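Local coordinates for hyaluronidase-phage associated (Streptococcus pyogenes, PDB 2WB3) that cleaves hyaluronan as a lyase of the phage tail fibre, probably letting the phage get through the hyaluronan capsule of its streptococcal host, at the interface of chains A and B. Sequence-based numbering; all coordinates share one arbitrary frame. Chains: chain A/B, Hyaluronidase-phage associated.

Contact 1: the interface of chains A and B. Residues chain A 19-22; chain B 4, 6, 20.
Strand 20-24 of chain A, with the loop residue A:Ala19 just ahead of it, runs parallel to strand 4-8 of chain B, and B:Leu20, at the start of that chain's own strand 20-24, adds to the contact at the tip of A:Ile22. The two backbones are joined by hydrogen bonds that alternate in direction. The amide N of B:Val4 reaches O of A:Ala19 at 2.9 Å along a bent path, 137° at the hydrogen, and stands tilted from the plane of that carbonyl. B:Val4 then returns its own O to N of A:Asn21, 2.9 Å away, and O of A:Asn21 receives N of B:Ile6 in a straighter bond of 166°. Both polar groups of the B:Val4 backbone are thus used across the boundary. A:Leu20 and A:Ile22 turn their side chains to one face of the strand, where they meet the apolar side chains of chain B. With CG of A:Leu20 anti to the backbone N (chi1 179°), its CD1 branch crosses the B:Val4 side chain obliquely, 3.7 Å from CG1, and is also 3.8 Å from CG1 of B:Ile6. A:Ile22 lies alongside B:Ile6, pointing the same way, with the two CG1 atoms 4.1 Å apart. Beyond B:Ile6, the CD1 end of A:Ile22 meets B:Leu20 at about a right angle: this CD1 is 3.8 Å from CB of the leucine and packs tightly against CD2 at 3.4 Å.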
loop_
_atom_site.group_PDB
_atom_site.type_symbol
_atom_site.label_atom_id
_atom_site.label_comp_id
_atom_site.label_asym_id
_atom_site.label_seq_id
_atom_site.Cartn_x
_atom_site.Cartn_y
_atom_site.Cartn_z
ATOM N N ALA A 19 8.095 -4.437 -7.828
ATOM C CA ALA A 19 7.510 -3.271 -7.169
ATOM C C ALA A 19 6.428 -3.753 -6.115
ATOM O O ALA A 19 6.349 -3.277 -4.997
ATOM C CB ALA A 19 6.864 -2.351 -8.285
ATOM N N LEU A 20 5.615 -4.717 -6.509
ATOM C CA LEU A 20 4.496 -5.174 -5.673
ATOM C C LEU A 20 4.367 -6.692 -5.754
ATOM O O LEU A 20 4.273 -7.265 -6.855
ATOM C CB LEU A 20 3.211 -4.459 -6.120
ATOM C CG LEU A 20 1.965 -4.901 -5.296
ATOM C CD1 LEU A 20 2.129 -4.702 -3.812
ATOM C CD2 LEU A 20 0.756 -4.124 -5.772
ATOM N N ASN A 21 4.382 -7.356 -4.591
ATOM C CA ASN A 21 4.306 -8.790 -4.550
ATOM C C ASN A 21 3.169 -9.152 -3.564
ATOM O O ASN A 21 3.164 -8.695 -2.449
ATOM C CB ASN A 21 5.634 -9.389 -4.045
ATOM C CG ASN A 21 5.551 -10.914 -3.866
ATOM O OD1 ASN A 21 5.295 -11.655 -4.823
ATOM N ND2 ASN A 21 5.765 -11.380 -2.630
ATOM N N ILE A 22 2.192 -9.910 -4.026
ATOM C CA ILE A 22 1.028 -10.282 -3.179
ATOM C C ILE A 22 0.942 -11.787 -3.044
ATOM O O ILE A 22 1.019 -12.510 -4.046
ATOM C CB ILE A 22 -0.234 -9.751 -3.852
ATOM C CG1 ILE A 22 -0.082 -8.220 -3.957
ATOM C CG2 ILE A 22 -1.560 -10.171 -3.078
ATOM C CD1 ILE A 22 -1.169 -7.600 -4.432
ATOM N N VAL B 4 7.075 -3.533 -2.203
ATOM C CA VAL B 4 5.890 -3.686 -1.352
ATOM C C VAL B 4 5.533 -5.162 -1.383
ATOM O O VAL B 4 5.435 -5.739 -2.436
ATOM C CB VAL B 4 4.700 -2.828 -1.841
ATOM C CG1 VAL B 4 3.519 -2.980 -0.904
ATOM C CG2 VAL B 4 5.112 -1.346 -1.833
ATOM N N ILE B 6 2.522 -7.745 0.209
ATOM C CA ILE B 6 1.231 -7.864 0.918
ATOM C C ILE B 6 0.966 -9.352 1.123
ATOM O O ILE B 6 0.896 -10.109 0.133
ATOM C CB ILE B 6 0.082 -7.262 0.098
ATOM C CG1 ILE B 6 0.513 -5.962 -0.561
ATOM C CG2 ILE B 6 -1.096 -6.933 0.992
ATOM C CD1 ILE B 6 0.602 -4.851 0.384
ATOM N N LEU B 20 -5.530 -7.994 -1.293
ATOM C CA LEU B 20 -5.603 -6.650 -1.884
ATOM C C LEU B 20 -6.894 -6.499 -2.684
ATOM O O LEU B 20 -7.191 -7.318 -3.572
ATOM C CB LEU B 20 -4.355 -6.412 -2.749
ATOM C CG LEU B 20 -4.360 -5.014 -3.433
ATOM C CD1 LEU B 20 -4.488 -3.872 -2.458
ATOM C CD2 LEU B 20 -3.084 -4.847 -4.229
#

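Contact 2: the interface of chains A and B. Residues chain A 42-45; chain B 30-33.
A:Leu44 and B:Met32 lie side by side where two copies of the chain intertwine in the triple-stranded beta-helix of this phage tail fibre. The methionine starts at CB, 3.9 Å from CD1 of A:Leu44. Its CG comes nearer to the same methyl, at 3.6 Å, and SD passes it at 4.0 Å before the chain ends in CE. Since chi1, chi2 and chi3 are all close to 180° (174°, 175° and 176°), the side chain is fully extended and runs in the same direction as the leucine, so one CD1 branch is flanked by successive atoms of the methionine. That methyl also sits over the backbone of B:Met32, near its O. The main chains pair in parallel beside this apolar contact. N of B:Met32 donates to O of A:Thr43 at 3.0 Å, approaching nearly along the C=O axis, while O of B:Met32 accepts N of A:Lys45 at 2.9 Å, with the donor in the carbonyl plane. Before the strand, the hydroxyl OG of B:Ser30 gives a hydrogen bond to O of A:Gly42, 2.8 Å away and again in the carbonyl plane. This ties the loop ahead of strand 32-36 to A:Gly42, just before the loop that leads into strand 45-49. On the side of B:Ala31, CG2 of A:Thr43 faces the alanine CB at 4.1 Å.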
loop_
_atom_site.group_PDB
_atom_site.type_symbol
_atom_site.label_atom_id
_atom_site.label_comp_id
_atom_site.label_asym_id
_atom_site.label_seq_id
_atom_site.Cartn_x
_atom_site.Cartn_y
_atom_site.Cartn_z
ATOM N N GLY A 42 -9.199 -0.044 -19.915
ATOM C CA GLY A 42 -9.201 -1.275 -19.115
ATOM C C GLY A 42 -9.320 -1.040 -17.643
ATOM O O GLY A 42 -8.748 -0.115 -17.116
ATOM N N THR A 43 -10.080 -1.893 -16.951
ATOM C CA THR A 43 -10.105 -1.791 -15.498
ATOM C C THR A 43 -8.660 -2.021 -14.973
ATOM O O THR A 43 -8.199 -1.372 -14.043
ATOM C CB THR A 43 -11.042 -2.853 -14.940
ATOM O OG1 THR A 43 -12.357 -2.578 -15.411
ATOM C CG2 THR A 43 -11.022 -2.828 -13.455
ATOM N N LEU A 44 -7.978 -2.963 -15.572
ATOM C CA LEU A 44 -6.525 -3.086 -15.302
ATOM C C LEU A 44 -5.874 -2.845 -16.648
ATOM O O LEU A 44 -6.266 -3.443 -17.633
ATOM C CB LEU A 44 -6.153 -4.515 -14.751
ATOM C CG LEU A 44 -4.643 -4.803 -14.687
ATOM C CD1 LEU A 44 -3.918 -3.772 -13.799
ATOM C CD2 LEU A 44 -4.274 -6.236 -14.157
ATOM N N LYS A 45 -4.862 -1.994 -16.678
ATOM C CA LYS A 45 -4.082 -1.838 -17.903
ATOM C C LYS A 45 -2.644 -2.249 -17.597
ATOM O O LYS A 45 -2.081 -1.791 -16.616
ATOM C CB LYS A 45 -4.077 -0.356 -18.297
ATOM C CG LYS A 45 -3.150 0.109 -19.433
ATOM C CD LYS A 45 -3.501 -0.504 -20.755
ATOM C CE LYS A 45 -2.548 -0.010 -21.905
ATOM N NZ LYS A 45 -2.542 1.486 -22.158
ATOM N N SER B 30 -8.305 4.090 -15.731
ATOM C CA SER B 30 -8.109 2.691 -15.326
ATOM C C SER B 30 -8.061 2.580 -13.830
ATOM O O SER B 30 -7.420 3.379 -13.155
ATOM C CB SER B 30 -6.797 2.184 -15.961
ATOM O OG SER B 30 -7.038 2.024 -17.369
ATOM N N ALA B 31 -8.766 1.609 -13.257
ATOM C CA ALA B 31 -8.770 1.505 -11.787
ATOM C C ALA B 31 -7.347 1.179 -11.401
ATOM O O ALA B 31 -6.883 1.582 -10.354
ATOM C CB ALA B 31 -9.662 0.368 -11.294
ATOM N N MET B 32 -6.688 0.401 -12.218
ATOM C CA MET B 32 -5.267 0.114 -11.913
ATOM C C MET B 32 -4.397 0.069 -13.156
ATOM O O MET B 32 -4.815 -0.412 -14.224
ATOM C CB MET B 32 -5.144 -1.231 -11.112
ATOM C CG MET B 32 -3.692 -1.680 -10.887
ATOM S SD MET B 32 -3.776 -3.149 -9.825
ATOM C CE MET B 32 -2.016 -3.544 -9.809
ATOM N N GLN B 33 -3.131 0.470 -13.019
ATOM C CA GLN B 33 -2.255 0.404 -14.155
ATOM C C GLN B 33 -0.938 -0.164 -13.697
ATOM O O GLN B 33 -0.521 0.112 -12.594
ATOM C CB GLN B 33 -1.960 1.809 -14.639
ATOM C CG GLN B 33 -3.073 2.504 -15.294
ATOM C CD GLN B 33 -2.547 3.846 -15.792
ATOM O OE1 GLN B 33 -1.890 3.908 -16.821
ATOM N NE2 GLN B 33 -2.715 4.882 -14.982
#

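Contact 3: the interface of chains A and B. Residues chain A 46, 63-65; chain B 42-45.
B:Leu44 offers its backbone to two residues of chain A, the segments pairing in parallel: its N donates to O of A:Ala63 at 3.1 Å, tilted from the carbonyl plane, and its O accepts N of A:Ser65 at 2.9 Å in a bond that is nearly straight, 167° at the hydrogen. Its side chain lies beside A:Leu64, pointing the same way, with CG 4.0 Å from CD1 of that residue. From another direction A:Ile46 comes across B:Leu44 at about a right angle, bringing CD1 to 4.0 Å from CB. The other branch of the isoleucine, CG2, slides past B:Thr43 and touches its CG2 at 3.7 Å. At the opposite end, the aliphatic part of B:Lys45 bends at chi2 (64°), which lays CD against A:Ser65, 3.7 Å from CB and also close to the hydroxyl OG, where CA of B:Gly42 also meets CB of A:Ser65 at 3.8 Å. Behind this shell lies the backbone frame, in which A:Ile46 sits in strand 45-49 of its own chain. The site thereby joins strand 64-69 of one subunit to the start of strand 45-49 of the next, which fits the intertwined triple-stranded beta-helix of the tail fibre.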
loop_
_atom_site.group_PDB
_atom_site.type_symbol
_atom_site.label_atom_id
_atom_site.label_comp_id
_atom_site.label_asym_id
_atom_site.label_seq_id
_atom_site.Cartn_x
_atom_site.Cartn_y
_atom_site.Cartn_z
ATOM N N ILE A 46 -2.100 -3.129 -18.415
ATOM C CA ILE A 46 -0.726 -3.582 -18.198
ATOM C C ILE A 46 0.034 -3.140 -19.449
ATOM O O ILE A 46 -0.341 -3.483 -20.561
ATOM C CB ILE A 46 -0.616 -5.122 -18.069
ATOM C CG1 ILE A 46 -1.524 -5.710 -16.961
ATOM C CG2 ILE A 46 0.857 -5.494 -17.753
ATOM C CD1 ILE A 46 -1.540 -7.300 -16.949
ATOM N N ALA A 63 3.454 -9.220 -21.260
ATOM C CA ALA A 63 2.745 -8.304 -20.373
ATOM C C ALA A 63 2.139 -9.095 -19.226
ATOM O O ALA A 63 2.139 -8.635 -18.119
ATOM C CB ALA A 63 1.633 -7.588 -21.163
ATOM N N LEU A 64 1.544 -10.247 -19.506
ATOM C CA LEU A 64 0.905 -11.027 -18.432
ATOM C C LEU A 64 1.401 -12.468 -18.496
ATOM O O LEU A 64 1.301 -13.099 -19.550
ATOM C CB LEU A 64 -0.605 -11.017 -18.614
ATOM C CG LEU A 64 -1.350 -12.012 -17.667
ATOM C CD1 LEU A 64 -1.166 -11.616 -16.199
ATOM C CD2 LEU A 64 -2.817 -11.964 -18.034
ATOM N N SER A 65 1.929 -12.981 -17.388
ATOM C CA SER A 65 2.417 -14.342 -17.398
ATOM C C SER A 65 1.608 -15.102 -16.305
ATOM O O SER A 65 1.500 -14.645 -15.177
ATOM C CB SER A 65 3.941 -14.380 -17.066
ATOM O OG SER A 65 4.283 -15.772 -16.896
ATOM N N GLY B 42 6.983 -11.844 -17.093
ATOM C CA GLY B 42 5.755 -11.048 -17.218
ATOM C C GLY B 42 5.780 -9.771 -16.441
ATOM O O GLY B 42 6.284 -9.724 -15.345
ATOM N N THR B 43 5.225 -8.700 -17.016
ATOM C CA THR B 43 5.095 -7.475 -16.237
ATOM C C THR B 43 4.202 -7.780 -15.003
ATOM O O THR B 43 4.441 -7.308 -13.899
ATOM C CB THR B 43 4.448 -6.402 -17.103
ATOM O OG1 THR B 43 5.319 -6.126 -18.194
ATOM C CG2 THR B 43 4.226 -5.167 -16.309
ATOM N N LEU B 44 3.169 -8.554 -15.222
ATOM C CA LEU B 44 2.409 -9.087 -14.067
ATOM C C LEU B 44 2.567 -10.590 -14.179
ATOM O O LEU B 44 2.353 -11.150 -15.238
ATOM C CB LEU B 44 0.887 -8.681 -14.131
ATOM C CG LEU B 44 -0.012 -9.402 -13.112
ATOM C CD1 LEU B 44 0.465 -9.144 -11.669
ATOM C CD2 LEU B 44 -1.533 -9.011 -13.192
ATOM N N LYS B 45 2.908 -11.238 -13.077
ATOM C CA LYS B 45 2.917 -12.699 -13.069
ATOM C C LYS B 45 1.900 -13.166 -12.032
ATOM O O LYS B 45 1.917 -12.686 -10.910
ATOM C CB LYS B 45 4.304 -13.179 -12.622
ATOM C CG LYS B 45 4.512 -14.673 -12.324
ATOM C CD LYS B 45 4.322 -15.538 -13.535
ATOM C CE LYS B 45 4.548 -17.061 -13.212
ATOM N NZ LYS B 45 5.924 -17.425 -12.686
#

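Contact 1 lies about 16 Å from contact 2 and 14 Å from contact 3, and contacts 2 and 3 are 13 Å apart, all measured between the centres of their C-alpha atoms. The segment 42-45 serves twice: its chain A copy receives strand 32-36 of chain B in contact 2, and its chain B copy receives strand 64-69 of chain A in contact 3. In all three contacts a later segment of chain A pairs with an earlier one of chain B, an order that fits a triple-stranded beta-helix. Strands of one chain are completed by the other, which suggests that folding and assembly go together.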